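Local structure of PspGI restriction endonuclease (Pyrococcus sp. GI-H, 3BM3) at residues F187-D193 against I209-I215; P151-I155 against F256-H260. The protein binds DNA in this complex with its substrate, flips bases, and probably cuts the duplex as a type II site-specific restriction endonuclease of the PD-(D/E)XK group. The protein carries 2 engineered substitutions. All blocks are in the same frame, centred on the assembly; numbering follows the deposited sequence. Where two conformers were deposited one is given.

Contact 1. Residues F187-D193 against I209-I215; sequences FWFVGFD and IDRVYVI
Two parallel strands, 187-191 and 211-214, lie side by side in the mixed central sheet, connected by helix 198-206 as a beta-alpha-beta unit. Their axes approach to 4.7 Å, at an angle of 16°. F189 sits beside V212 and V190 beside Y213. The ladder is F189 N to R211 O (2.9 Å), Y213 N to F189 O (2.6 Å) and G191 N to Y213 O (3.0 Å). At the start, D210 N bonds to F187 O and D210 OD2 accepts from F187 N, both at 2.8 Å. W188 (m), V190, R211 and Y213 (m) share one face, under helix 249-259. Y213 packs against two neighbours: its CE2 is 3.6 Å from W188 CE3, and its CB is 3.9 Å from V190 CG2. R211 CD lies over the face of the W188 five-membered ring, a CH-pi contact, 3.5 Å from the centroid. F189 and V212 point to the other face, against M204, and F189 CB meets I209 CG2 at 3.9 Å. I215, extended (t,t), lies over one face of the F192 ring in a CH-pi contact, with I215 CD1 3.5 Å from the centroid.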
loop_
_atom_site.group_PDB
_atom_site.type_symbol
_atom_site.label_atom_id
_atom_site.label_comp_id
_atom_site.label_asym_id
_atom_site.label_seq_id
_atom_site.Cartn_x
_atom_site.Cartn_y
_atom_site.Cartn_z
ATOM N N PHE C 187 -12.305 14.430 5.790
ATOM C CA PHE C 187 -11.334 13.585 5.115
ATOM C C PHE C 187 -12.090 12.724 4.130
ATOM O O PHE C 187 -12.937 11.913 4.542
ATOM C CB PHE C 187 -10.625 12.710 6.131
ATOM C CG PHE C 187 -9.438 12.007 5.579
ATOM C CD1 PHE C 187 -8.173 12.499 5.790
ATOM C CD2 PHE C 187 -9.592 10.845 4.838
ATOM C CE1 PHE C 187 -7.065 11.854 5.270
ATOM C CE2 PHE C 187 -8.488 10.204 4.312
ATOM C CZ PHE C 187 -7.243 10.696 4.544
ATOM N N TRP C 188 -11.815 12.929 2.836
ATOM C CA TRP C 188 -12.554 12.253 1.797
ATOM C C TRP C 188 -11.597 11.367 1.028
ATOM O O TRP C 188 -10.463 11.735 0.800
ATOM C CB TRP C 188 -13.218 13.234 0.828
ATOM C CG TRP C 188 -14.204 14.175 1.443
ATOM C CD1 TRP C 188 -14.583 14.249 2.739
ATOM C CD2 TRP C 188 -14.911 15.220 0.762
ATOM N NE1 TRP C 188 -15.479 15.279 2.920
ATOM C CE2 TRP C 188 -15.716 15.868 1.712
ATOM C CE3 TRP C 188 -14.991 15.624 -0.573
ATOM C CZ2 TRP C 188 -16.554 16.923 1.370
ATOM C CZ3 TRP C 188 -15.806 16.701 -0.897
ATOM C CH2 TRP C 188 -16.585 17.308 0.059
ATOM N N PHE C 189 -12.087 10.207 0.628
ATOM C CA PHE C 189 -11.283 9.256 -0.113
ATOM C C PHE C 189 -11.857 9.150 -1.497
ATOM O O PHE C 189 -13.062 8.959 -1.694
ATOM C CB PHE C 189 -11.383 7.889 0.537
ATOM C CG PHE C 189 -10.629 6.814 -0.183
ATOM C CD1 PHE C 189 -9.300 6.568 0.139
ATOM C CD2 PHE C 189 -11.213 6.095 -1.182
ATOM C CE1 PHE C 189 -8.573 5.604 -0.557
ATOM C CE2 PHE C 189 -10.483 5.123 -1.871
ATOM C CZ PHE C 189 -9.187 4.876 -1.536
ATOM N N VAL C 190 -10.955 9.174 -2.463
ATOM C CA VAL C 190 -11.303 8.986 -3.859
ATOM C C VAL C 190 -10.490 7.818 -4.414
ATOM O O VAL C 190 -9.277 7.832 -4.330
ATOM C CB VAL C 190 -10.957 10.234 -4.693
ATOM C CG1 VAL C 190 -11.265 9.994 -6.141
ATOM C CG2 VAL C 190 -11.651 11.442 -4.152
ATOM N N GLY C 191 -11.194 6.842 -4.977
ATOM C CA GLY C 191 -10.569 5.723 -5.631
ATOM C C GLY C 191 -11.050 5.739 -7.045
ATOM O O GLY C 191 -12.150 6.232 -7.335
ATOM N N PHE C 192 -10.217 5.293 -7.956
ATOM C CA PHE C 192 -10.597 5.279 -9.351
ATOM C C PHE C 192 -10.453 3.836 -9.833
ATOM O O PHE C 192 -9.647 3.508 -10.696
ATOM C CB PHE C 192 -9.732 6.253 -10.133
ATOM C CG PHE C 192 -10.436 6.854 -11.318
ATOM C CD1 PHE C 192 -11.561 7.595 -11.130
ATOM C CD2 PHE C 192 -9.952 6.677 -12.602
ATOM C CE1 PHE C 192 -12.254 8.135 -12.212
ATOM C CE2 PHE C 192 -10.623 7.231 -13.672
ATOM C CZ PHE C 192 -11.764 7.983 -13.447
ATOM N N ASP C 193 -11.269 2.983 -9.224
ATOM C CA ASP C 193 -11.056 1.542 -9.242
ATOM C C ASP C 193 -12.386 0.889 -9.367
ATOM O O ASP C 193 -13.220 0.960 -8.474
ATOM C CB ASP C 193 -10.327 1.097 -7.955
ATOM C CG ASP C 193 -9.895 -0.349 -7.976
ATOM O OD1 ASP C 193 -10.459 -1.135 -8.760
ATOM O OD2 ASP C 193 -9.009 -0.705 -7.158
ATOM N N ILE C 209 -13.064 8.195 7.709
ATOM C CA ILE C 209 -13.229 8.746 6.381
ATOM C C ILE C 209 -14.665 9.225 6.304
ATOM O O ILE C 209 -15.598 8.459 6.554
ATOM C CB ILE C 209 -12.894 7.732 5.289
ATOM C CG1 ILE C 209 -11.386 7.467 5.270
ATOM C CG2 ILE C 209 -13.288 8.266 3.935
ATOM C CD1 ILE C 209 -10.920 6.582 6.291
ATOM N N ASP C 210 -14.829 10.499 5.990
ATOM C CA ASP C 210 -16.167 11.088 5.962
ATOM C C ASP C 210 -16.988 10.767 4.760
ATOM O O ASP C 210 -18.194 10.663 4.866
ATOM C CB ASP C 210 -16.083 12.589 6.108
ATOM C CG ASP C 210 -15.479 12.953 7.395
ATOM O OD1 ASP C 210 -16.161 12.742 8.434
ATOM O OD2 ASP C 210 -14.310 13.332 7.392
ATOM N N ARG C 211 -16.320 10.659 3.609
ATOM C CA ARG C 211 -16.958 10.464 2.310
ATOM C C ARG C 211 -16.050 9.595 1.451
ATOM O O ARG C 211 -14.826 9.775 1.451
ATOM C CB ARG C 211 -17.235 11.797 1.606
ATOM C CG ARG C 211 -18.064 12.763 2.436
ATOM C CD ARG C 211 -18.385 14.032 1.687
ATOM N NE ARG C 211 -19.381 13.902 0.630
ATOM C CZ ARG C 211 -20.700 13.837 0.803
ATOM N NH1 ARG C 211 -21.235 13.804 2.014
ATOM N NH2 ARG C 211 -21.493 13.755 -0.259
ATOM N N VAL C 212 -16.659 8.669 0.719
ATOM C CA VAL C 212 -15.926 7.763 -0.147
ATOM C C VAL C 212 -16.416 8.017 -1.538
ATOM O O VAL C 212 -17.617 7.912 -1.771
ATOM C CB VAL C 212 -16.161 6.326 0.275
ATOM C CG1 VAL C 212 -15.759 5.371 -0.843
ATOM C CG2 VAL C 212 -15.360 6.054 1.590
ATOM N N TYR C 213 -15.500 8.306 -2.455
ATOM C CA TYR C 213 -15.827 8.526 -3.859
ATOM C C TYR C 213 -15.306 7.400 -4.716
ATOM O O TYR C 213 -14.173 6.975 -4.555
ATOM C CB TYR C 213 -15.252 9.834 -4.372
ATOM C CG TYR C 213 -15.943 10.998 -3.704
ATOM C CD1 TYR C 213 -17.027 11.613 -4.303
ATOM C CD2 TYR C 213 -15.528 11.436 -2.453
ATOM C CE1 TYR C 213 -17.675 12.646 -3.683
ATOM C CE2 TYR C 213 -16.147 12.454 -1.813
ATOM C CZ TYR C 213 -17.251 13.069 -2.431
ATOM O OH TYR C 213 -17.879 14.107 -1.786
ATOM N N VAL C 214 -16.141 6.924 -5.610
ATOM C CA VAL C 214 -15.849 5.728 -6.372
ATOM C C VAL C 214 -15.985 6.085 -7.854
ATOM O O VAL C 214 -16.789 6.910 -8.235
ATOM C CB VAL C 214 -16.774 4.543 -5.969
ATOM C CG1 VAL C 214 -16.769 4.287 -4.449
ATOM C CG2 VAL C 214 -18.178 4.744 -6.427
ATOM N N ILE C 215 -15.148 5.501 -8.701
ATOM C CA ILE C 215 -15.235 5.742 -10.111
ATOM C C ILE C 215 -16.699 5.494 -10.508
ATOM O O ILE C 215 -17.318 4.562 -10.038
ATOM C CB ILE C 215 -14.271 4.833 -10.893
ATOM C CG1 ILE C 215 -14.225 5.224 -12.363
ATOM C CG2 ILE C 215 -14.549 3.338 -10.647
ATOM C CD1 ILE C 215 -13.031 4.639 -13.111
HETATM O O HOH W 1 -13.526 3.428 -7.305
#

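Contact 2. Residues P151-I155 against F256-H260; sequences PSSAI and FLNKH
F256, I155 and S153 bury the most surface in this small contact of 256 Å². One partner is the turn into strand 155-160. Its residues 151-153 form a short 3-10 segment, tied by a weak bond from A154 N to P151 O (3.4 Å). A154 is extended, and I155 enters the strand. The other partner is the last turn of helix 249-259, where H260 N bonds to F256 O at 3.0 Å.

F256 points its CA-to-CB bond at the turn. Its t rotamer sends the ring into the angle between the 3-10 segment and the strand. I155, in the m,t rotamer, makes a CH-pi contact over one ring face, with I155 CG1 3.6 Å from the centroid, 21° off the normal, and 3.5 Å from F256 CD2. Two carbonyls meet the ring edge: S153 O is 3.3 Å from F256 CE2, and S152 O is 3.5 Å from F256 CZ.

S153 comes close through its backbone, while its CA-to-CB bond points away and its OG bonds to D150 O. The S153 and H260 CA atoms are 5.5 Å apart. The H260 ring (m) approaches S153, with ND1 3.9 Å from S153 CA. H260 ND1 is also 3.1 Å from S152 O, at too poor an angle for a hydrogen bond.

This is plain packing of the end of the last modelled helix, which lies over one face of the sheet, against the turn into strand 155-160. N186 ND2 bonds to S152 O and A154 O. I155 also touches W188 of strand 186-191 and I141 of strand 139-141.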
loop_
_atom_site.group_PDB
_atom_site.type_symbol
_atom_site.label_atom_id
_atom_site.label_comp_id
_atom_site.label_asym_id
_atom_site.label_seq_id
_atom_site.Cartn_x
_atom_site.Cartn_y
_atom_site.Cartn_z
ATOM N N PRO C 151 -9.382 23.372 10.884
ATOM C CA PRO C 151 -9.530 22.074 10.214
ATOM C C PRO C 151 -10.920 21.752 9.719
ATOM O O PRO C 151 -11.064 21.108 8.686
ATOM C CB PRO C 151 -9.092 21.077 11.304
ATOM C CG PRO C 151 -8.086 21.802 12.070
ATOM C CD PRO C 151 -8.656 23.214 12.163
ATOM N N SER C 152 -11.961 22.240 10.408
ATOM C CA SER C 152 -13.328 21.950 9.987
ATOM C C SER C 152 -13.726 22.647 8.692
ATOM O O SER C 152 -14.730 22.286 8.104
ATOM C CB SER C 152 -14.336 22.306 11.081
ATOM O OG SER C 152 -14.366 23.688 11.302
ATOM N N SER C 153 -12.919 23.620 8.262
ATOM C CA SER C 153 -13.240 24.510 7.155
ATOM C C SER C 153 -12.587 24.071 5.858
ATOM O O SER C 153 -12.802 24.674 4.824
ATOM C CB SER C 153 -12.809 25.941 7.467
ATOM O OG SER C 153 -11.389 26.077 7.467
ATOM N N ALA C 154 -11.759 23.029 5.932
ATOM C CA ALA C 154 -11.002 22.534 4.763
ATOM C C ALA C 154 -11.348 21.072 4.533
ATOM O O ALA C 154 -11.846 20.372 5.430
ATOM C CB ALA C 154 -9.501 22.661 4.993
ATOM N N ILE C 155 -11.055 20.627 3.318
ATOM C CA ILE C 155 -11.257 19.241 2.944
ATOM C C ILE C 155 -9.900 18.647 2.657
ATOM O O ILE C 155 -9.131 19.222 1.900
ATOM C CB ILE C 155 -12.134 19.077 1.705
ATOM C CG1 ILE C 155 -13.367 19.965 1.771
ATOM C CG2 ILE C 155 -12.499 17.591 1.510
ATOM C CD1 ILE C 155 -14.149 20.006 0.426
ATOM N N PHE C 256 -19.570 22.316 -0.024
ATOM C CA PHE C 256 -18.850 22.388 1.217
ATOM C C PHE C 256 -18.265 23.779 1.412
ATOM O O PHE C 256 -18.436 24.369 2.458
ATOM C CB PHE C 256 -17.726 21.362 1.250
ATOM C CG PHE C 256 -16.871 21.475 2.452
ATOM C CD1 PHE C 256 -17.145 20.728 3.594
ATOM C CD2 PHE C 256 -15.782 22.339 2.448
ATOM C CE1 PHE C 256 -16.332 20.858 4.717
ATOM C CE2 PHE C 256 -14.998 22.493 3.548
ATOM C CZ PHE C 256 -15.265 21.746 4.696
ATOM N N LEU C 257 -17.583 24.308 0.407
ATOM C CA LEU C 257 -16.905 25.609 0.553
ATOM C C LEU C 257 -17.925 26.733 0.709
ATOM O O LEU C 257 -17.698 27.649 1.483
ATOM C CB LEU C 257 -15.988 25.886 -0.631
ATOM C CG LEU C 257 -14.757 24.969 -0.714
ATOM C CD1 LEU C 257 -14.049 25.203 -2.023
ATOM C CD2 LEU C 257 -13.821 25.158 0.490
ATOM N N ASN C 258 -19.050 26.623 -0.000
ATOM C CA ASN C 258 -20.166 27.581 0.125
ATOM C C ASN C 258 -20.749 27.617 1.542
ATOM O O ASN C 258 -21.281 28.652 1.976
ATOM C CB ASN C 258 -21.289 27.241 -0.867
ATOM C CG ASN C 258 -20.919 27.546 -2.326
ATOM O OD1 ASN C 258 -19.943 28.236 -2.600
ATOM N ND2 ASN C 258 -21.719 27.030 -3.266
ATOM N N LYS C 259 -20.703 26.479 2.230
ATOM C CA LYS C 259 -21.222 26.365 3.590
ATOM C C LYS C 259 -20.195 26.825 4.623
ATOM O O LYS C 259 -20.560 27.338 5.678
ATOM C CB LYS C 259 -21.673 24.933 3.897
ATOM C CG LYS C 259 -23.058 24.577 3.335
ATOM C CD LYS C 259 -23.517 23.158 3.732
ATOM C CE LYS C 259 -23.553 22.949 5.259
ATOM N NZ LYS C 259 -24.290 21.709 5.690
ATOM N N HIS C 260 -18.914 26.663 4.310
ATOM C CA HIS C 260 -17.852 26.907 5.291
ATOM C C HIS C 260 -17.157 28.257 5.105
ATOM O O HIS C 260 -16.077 28.483 5.673
ATOM C CB HIS C 260 -16.863 25.741 5.283
ATOM C CG HIS C 260 -17.448 24.471 5.814
ATOM N ND1 HIS C 260 -17.110 23.956 7.046
ATOM C CD2 HIS C 260 -18.377 23.632 5.297
ATOM C CE1 HIS C 260 -17.791 22.842 7.257
ATOM N NE2 HIS C 260 -18.575 22.629 6.213
#

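From the N terminus, the chain first reaches 151-155, just after helix 144-149. It then runs through strand 155-160 and helix 167-181 to 187-193. Helix 198-206 follows, and 209-215 closes contact 1 over a 15-residue connection. The chain goes on through helix 216-227 and strand 243-245 to helix 249-259. There 256-260 closes contact 2 over 100 residues, so contact 1 is nested inside that loop. Contact 1 joins neighbouring strands within the sheet, whereas contact 2 joins the end of the last modelled helix, which lies over one face of that sheet, to the turn before strand 155-160. Their centres are about 17 Å apart, yet they touch: W188 CD2 lies 3.5 Å from I155 CG2.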